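PDB 4Y9J: protein ACDH-11, isoform b from Caenorhabditis elegans, which belongs to the acyl-CoA dehydrogenase family of flavoproteins and binds flavin-adenine dinucleotide. Local coordinates for residues W184-M190 with A229-L235. Where two conformers were deposited one is given. Numbering follows the deposited sequence.
With FAD (flavin-adenine dinucleotide), chain E.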
ATOM      1  N   TRP B 184     -11.593 -27.403  14.061  1.00 34.73           N
ATOM      2  CA  TRP B 184     -10.283 -26.822  14.291  1.00 34.29           C
ATOM      3  C   TRP B 184      -9.306 -27.148  13.152  1.00 34.70           C
ATOM      4  O   TRP B 184      -9.504 -28.108  12.365  1.00 35.77           O
ATOM      5  CB  TRP B 184      -9.658 -27.363  15.577  1.00 36.09           C
ATOM      6  CG  TRP B 184     -10.119 -26.761  16.873  1.00 38.11           C
ATOM      7  CD1 TRP B 184     -11.000 -25.701  17.044  1.00 38.76           C
ATOM      8  CD2 TRP B 184      -9.699 -27.123  18.193  1.00 37.84           C
ATOM      9  NE1 TRP B 184     -11.118 -25.398  18.337  1.00 38.90           N
ATOM     10  CE2 TRP B 184     -10.364 -26.265  19.086  1.00 40.15           C
ATOM     11  CE3 TRP B 184      -8.859 -28.090  18.704  1.00 38.59           C
ATOM     12  CZ2 TRP B 184     -10.230 -26.366  20.477  1.00 41.47           C
ATOM     13  CZ3 TRP B 184      -8.711 -28.165  20.102  1.00 42.48           C
ATOM     14  CH2 TRP B 184      -9.384 -27.316  20.948  1.00 42.08           C
ATOM     15  N   THR B 185      -8.198 -26.402  13.136  1.00 32.86           N
ATOM     16  CA  THR B 185      -7.065 -26.702  12.294  1.00 33.61           C
ATOM     17  C   THR B 185      -5.809 -26.716  13.166  1.00 32.44           C
ATOM     18  O   THR B 185      -5.836 -26.222  14.289  1.00 31.28           O
ATOM     19  CB  THR B 185      -6.865 -25.686  11.151  1.00 34.05           C
ATOM     20  OG1 THR B 185      -6.730 -24.341  11.666  1.00 32.93           O
ATOM     21  CG2 THR B 185      -7.968 -25.810  10.153  1.00 33.54           C
ATOM     22  N   SER B 186      -4.744 -27.336  12.653  1.00 31.30           N
ATOM     23  CA  SER B 186      -3.483 -27.426  13.357  1.00 32.15           C
ATOM     24  C   SER B 186      -2.357 -26.811  12.567  1.00 31.93           C
ATOM     25  O   SER B 186      -2.367 -26.846  11.336  1.00 33.13           O
ATOM     26  CB  SER B 186      -3.117 -28.863  13.671  1.00 34.04           C
ATOM     27  OG  SER B 186      -1.895 -29.013  14.418  1.00 35.16           O
ATOM     28  N   GLY B 187      -1.338 -26.367  13.297  1.00 32.16           N
ATOM     29  CA  GLY B 187      -0.025 -26.074  12.703  1.00 30.94           C
ATOM     30  C   GLY B 187       1.029 -27.069  13.137  1.00 33.80           C
ATOM     31  O   GLY B 187       0.719 -28.032  13.839  1.00 33.49           O
ATOM     32  N   GLN B 188       2.246 -26.874  12.646  1.00 30.69           N
ATOM     33  CA  GLN B 188       3.351 -27.817  12.797  1.00 33.99           C
ATOM     34  C   GLN B 188       4.561 -26.878  12.881  1.00 32.68           C
ATOM     35  O   GLN B 188       4.902 -26.236  11.889  1.00 31.22           O
ATOM     36  CB  GLN B 188       3.414 -28.709  11.528  1.00 34.41           C
ATOM     37  CG  GLN B 188       4.682 -29.622  11.330  1.00 37.35           C
ATOM     38  CD  GLN B 188       4.784 -30.241   9.926  1.00 39.43           C
ATOM     39  OE1 GLN B 188       4.008 -29.920   9.024  1.00 40.59           O
ATOM     40  NE2 GLN B 188       5.818 -31.083   9.712  1.00 44.04           N
ATOM     41  N   TRP B 189       5.208 -26.808  14.046  1.00 33.83           N
ATOM     42  CA  TRP B 189       6.308 -25.817  14.267  1.00 35.16           C
ATOM     43  C   TRP B 189       7.655 -26.512  14.540  1.00 33.41           C
ATOM     44  O   TRP B 189       8.075 -26.716  15.675  1.00 34.78           O
ATOM     45  CB  TRP B 189       6.002 -24.865  15.418  1.00 33.42           C
ATOM     46  CG  TRP B 189       4.697 -24.111  15.339  1.00 32.25           C
ATOM     47  CD1 TRP B 189       3.894 -23.918  14.261  1.00 31.72           C
ATOM     48  CD2 TRP B 189       4.060 -23.442  16.427  1.00 32.28           C
ATOM     49  NE1 TRP B 189       2.779 -23.176  14.617  1.00 30.78           N
ATOM     50  CE2 TRP B 189       2.849 -22.890  15.938  1.00 31.72           C
ATOM     51  CE3 TRP B 189       4.381 -23.277  17.768  1.00 34.20           C
ATOM     52  CZ2 TRP B 189       2.008 -22.171  16.718  1.00 31.56           C
ATOM     53  CZ3 TRP B 189       3.533 -22.584  18.557  1.00 35.63           C
ATOM     54  CH2 TRP B 189       2.349 -22.040  18.031  1.00 32.57           C
ATOM     55  N   MET B 190       8.345 -26.843  13.471  1.00 32.93           N
ATOM     56  CA  MET B 190       9.618 -27.511  13.505  0.85 34.94           C
ATOM     57  C   MET B 190      10.832 -26.657  13.217  1.00 33.40           C
ATOM     58  O   MET B 190      11.893 -26.740  13.932  1.00 34.57           O
ATOM     59  CB  MET B 190       9.618 -28.678  12.506  0.85 36.07           C
ATOM     60  CG  MET B 190       8.813 -29.839  13.023  0.85 38.25           C
ATOM     61  SD  MET B 190       8.615 -31.219  11.844  0.85 39.94           S
ATOM     62  CE  MET B 190      10.323 -31.751  11.622  0.85 39.13           C
ATOM     63  N   ALA B 229      -4.500 -21.034  13.175  1.00 30.83           N
ATOM     64  CA  ALA B 229      -4.944 -22.380  13.597  1.00 34.53           C
ATOM     65  C   ALA B 229      -5.251 -22.434  15.109  1.00 35.95           C
ATOM     66  O   ALA B 229      -4.940 -21.485  15.851  1.00 37.86           O
ATOM     67  CB  ALA B 229      -3.878 -23.367  13.308  1.00 35.18           C
ATOM     68  N   ASP B 230      -5.870 -23.522  15.556  1.00 33.55           N
ATOM     69  CA  ASP B 230      -6.266 -23.641  16.943  1.00 33.61           C
ATOM     70  C   ASP B 230      -5.242 -24.318  17.820  1.00 32.94           C
ATOM     71  O   ASP B 230      -5.155 -24.015  19.018  1.00 34.90           O
ATOM     72  CB  ASP B 230      -7.613 -24.355  16.996  1.00 35.69           C
ATOM     73  CG  ASP B 230      -8.604 -23.703  16.064  1.00 35.94           C
ATOM     74  OD1 ASP B 230      -9.152 -22.688  16.515  1.00 36.50           O
ATOM     75  OD2 ASP B 230      -8.737 -24.142  14.858  1.00 33.50           O
ATOM     76  N   VAL B 231      -4.512 -25.275  17.255  1.00 33.81           N
ATOM     77  CA  VAL B 231      -3.476 -26.029  17.962  1.00 35.51           C
ATOM     78  C   VAL B 231      -2.262 -26.176  17.061  1.00 35.83           C
ATOM     79  O   VAL B 231      -2.306 -25.914  15.860  1.00 35.68           O
ATOM     80  CB  VAL B 231      -3.944 -27.440  18.392  1.00 34.92           C
ATOM     81  CG1 VAL B 231      -5.055 -27.366  19.412  1.00 37.30           C
ATOM     82  CG2 VAL B 231      -4.335 -28.268  17.181  1.00 34.47           C
ATOM     83  N   ALA B 232      -1.177 -26.644  17.659  1.00 35.69           N
ATOM     84  CA  ALA B 232       0.025 -26.938  16.936  1.00 35.43           C
ATOM     85  C   ALA B 232       0.799 -28.038  17.615  1.00 36.13           C
ATOM     86  O   ALA B 232       0.764 -28.183  18.814  1.00 39.23           O
ATOM     87  CB  ALA B 232       0.887 -25.688  16.809  1.00 36.50           C
ATOM     88  N   LEU B 233       1.495 -28.791  16.799  1.00 36.64           N
ATOM     89  CA  LEU B 233       2.486 -29.748  17.251  1.00 38.28           C
ATOM     90  C   LEU B 233       3.832 -29.110  17.092  1.00 39.38           C
ATOM     91  O   LEU B 233       4.097 -28.492  16.048  1.00 36.03           O
ATOM     92  CB  LEU B 233       2.372 -31.001  16.422  1.00 39.78           C
ATOM     93  CG  LEU B 233       1.061 -31.828  16.686  1.00 45.49           C
ATOM     94  CD1 LEU B 233       0.986 -33.050  15.797  1.00 51.71           C
ATOM     95  CD2 LEU B 233       1.144 -32.378  18.066  1.00 51.15           C
ATOM     96  N   THR B 234       4.705 -29.306  18.082  1.00 37.09           N
ATOM     97  CA  THR B 234       6.059 -28.794  17.984  1.00 36.83           C
ATOM     98  C   THR B 234       7.045 -29.645  18.750  1.00 39.04           C
ATOM     99  O   THR B 234       6.644 -30.544  19.479  1.00 41.99           O
ATOM    100  CB  THR B 234       6.102 -27.311  18.497  1.00 36.66           C
ATOM    101  OG1 THR B 234       7.355 -26.677  18.160  1.00 36.75           O
ATOM    102  CG2 THR B 234       5.822 -27.233  19.927  1.00 37.78           C
ATOM    103  N   LEU B 235       8.340 -29.422  18.505  1.00 37.19           N
ATOM    104  CA  LEU B 235       9.428 -30.165  19.154  1.00 40.14           C
ATOM    105  C   LEU B 235      10.131 -29.210  20.050  1.00 39.56           C
ATOM    106  O   LEU B 235      10.235 -28.044  19.674  1.00 37.88           O
ATOM    107  CB  LEU B 235      10.425 -30.597  18.104  1.00 39.89           C
ATOM    108  CG  LEU B 235       9.839 -31.570  17.089  1.00 42.17           C
ATOM    109  CD1 LEU B 235      10.906 -31.854  16.025  1.00 44.90           C
ATOM    110  CD2 LEU B 235       9.370 -32.893  17.722  1.00 45.01           C
TER
HETATM  111  PA  FAD E 701      18.272 -25.661   4.721  1.00 38.88           P
HETATM  112  O1A FAD E 701      18.279 -27.091   5.260  1.00 39.23           O
HETATM  113  O2A FAD E 701      19.158 -24.624   5.434  1.00 40.35           O
HETATM  114  O5B FAD E 701      18.863 -25.640   3.218  1.00 37.08           O
HETATM  115  C5B FAD E 701      18.244 -26.450   2.225  1.00 38.76           C
HETATM  116  C4B FAD E 701      19.312 -26.842   1.242  1.00 37.93           C
HETATM  117  O4B FAD E 701      20.292 -27.570   2.014  1.00 37.39           O
HETATM  118  C3B FAD E 701      18.822 -27.706   0.124  1.00 39.83           C
HETATM  119  O3B FAD E 701      19.752 -27.707  -1.024  1.00 40.33           O
HETATM  120  C2B FAD E 701      19.016 -29.064   0.772  1.00 37.30           C
HETATM  121  O2B FAD E 701      19.054 -30.119  -0.203  1.00 40.24           O
HETATM  122  C1B FAD E 701      20.386 -28.867   1.465  1.00 38.85           C
HETATM  123  N9A FAD E 701      20.640 -29.904   2.484  1.00 38.93           N
HETATM  124  C8A FAD E 701      20.120 -29.956   3.750  1.00 38.54           C
HETATM  125  N7A FAD E 701      20.535 -31.100   4.370  1.00 40.88           N
HETATM  126  C5A FAD E 701      21.370 -31.761   3.509  1.00 39.91           C
HETATM  127  C6A FAD E 701      22.143 -33.005   3.542  1.00 40.60           C
HETATM  128  N6A FAD E 701      22.144 -33.777   4.665  1.00 40.90           N
HETATM  129  N1A FAD E 701      22.850 -33.320   2.429  1.00 40.00           N
HETATM  130  C2A FAD E 701      22.828 -32.565   1.324  1.00 38.69           C
HETATM  131  N3A FAD E 701      22.156 -31.419   1.221  1.00 37.67           N
HETATM  132  C4A FAD E 701      21.426 -30.980   2.272  1.00 40.07           C
HETATM  133  N1  FAD E 701       8.459 -25.149   8.697  1.00 33.66           N
HETATM  134  C2  FAD E 701       7.687 -25.430   9.790  1.00 34.86           C
HETATM  135  O2  FAD E 701       8.186 -26.185  10.665  1.00 37.73           O
HETATM  136  N3  FAD E 701       6.457 -25.067   9.926  1.00 34.99           N
HETATM  137  C4  FAD E 701       5.784 -24.314   9.087  1.00 34.00           C
HETATM  138  O4  FAD E 701       4.636 -23.985   9.290  1.00 34.37           O
HETATM  139  C4X FAD E 701       6.558 -23.928   7.853  1.00 33.32           C
HETATM  140  N5  FAD E 701       5.950 -23.013   6.975  1.00 34.72           N
HETATM  141  C5X FAD E 701       6.788 -22.706   5.867  1.00 31.57           C
HETATM  142  C6  FAD E 701       6.183 -21.833   4.914  1.00 31.71           C
HETATM  143  C7  FAD E 701       6.940 -21.491   3.744  1.00 30.75           C
HETATM  144  C7M FAD E 701       6.235 -20.608   2.766  1.00 31.92           C
HETATM  145  C8  FAD E 701       8.301 -21.974   3.627  1.00 30.23           C
HETATM  146  C8M FAD E 701       9.131 -21.585   2.393  1.00 31.50           C
HETATM  147  C9  FAD E 701       8.899 -22.822   4.552  1.00 29.82           C
HETATM  148  C9A FAD E 701       8.158 -23.189   5.724  1.00 31.54           C
HETATM  149  N10 FAD E 701       8.745 -23.988   6.666  1.00 32.04           N
HETATM  150  C10 FAD E 701       7.940 -24.339   7.777  1.00 33.18           C
HETATM  151  C1' FAD E 701      10.106 -24.379   6.584  1.00 35.98           C
HETATM  152  C2' FAD E 701      10.532 -25.520   5.651  1.00 36.40           C
HETATM  153  O2' FAD E 701      10.206 -26.795   6.169  1.00 39.22           O
HETATM  154  C3' FAD E 701      12.039 -25.420   5.438  1.00 37.98           C
HETATM  155  O3' FAD E 701      12.223 -24.219   4.730  1.00 34.24           O
HETATM  156  C4' FAD E 701      12.572 -26.624   4.684  1.00 38.92           C
HETATM  157  O4' FAD E 701      12.386 -27.833   5.421  1.00 38.77           O
HETATM  158  C5' FAD E 701      14.048 -26.429   4.315  1.00 37.61           C
HETATM  159  O5' FAD E 701      14.850 -26.226   5.550  1.00 39.05           O
HETATM  160  P   FAD E 701      15.709 -24.809   5.669  1.00 37.72           P
HETATM  161  O1P FAD E 701      14.802 -23.706   5.291  1.00 32.77           O
HETATM  162  O2P FAD E 701      16.407 -24.829   7.005  1.00 38.65           O
HETATM  163  O3P FAD E 701      16.836 -25.015   4.499  1.00 37.93           O
HETATM  164  O   HOH W   1      -9.141 -23.124  12.402  1.00 34.83           O
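Trp189 lays one face of its indole over the methyl group of Ala232. Ala232 CB sits 3.8 Å from the centroid of the six-membered ring of Trp189, a CH-pi contact. The ring also passes beside Gly187, where a CB would be crowded by Trp189 NE1. Strands 186-189 and 231-235 run parallel here, their axes 4.4 Å apart at an angle of 21°. The ladder alternates as parallel strands do. Gly187 N donates to Val231 O (2.8 Å), Leu233 N to Gly187 O (3.2 Å), and Trp189 N to Leu233 O (2.8 Å). Beyond the last of these, Thr234 OG1 donates to Trp189 O at 2.6 Å.

At the other end, just before strand 231-235, Asp230 pairs with Thr185 through both its side chain and its backbone. Thr185 N donates to Asp230 OD2 (2.9 Å), and Asp230 N returns a bond to Thr185 O (3.0 Å). A water bridges Asp230 OD2 and Thr185 OG1. Asp230 CB lies over the five-membered ring of Trp184, 3.5 Å from its centroid.

Gln188 and Met190 meet the pyrimidine edge of the flavin, in the middle domain of the acyl-CoA dehydrogenase fold. FAD N3 donates to Gln188 O (2.8 Å), and Met190 N donates to FAD O2 (2.9 Å), so both bonds use backbone atoms of segment 184-190. Gln188 and Met190 also touch the bound undecanethioate ligand.

Strand 231-238 lies between strands 186-189 and 252-258 in the mixed sheet. Helix 166-175 packs on Trp184 and Ser186, helix 143-158 on Thr185, Ser186 and Gln188, and helix 304-338 on Gln188, Met190 and Leu233.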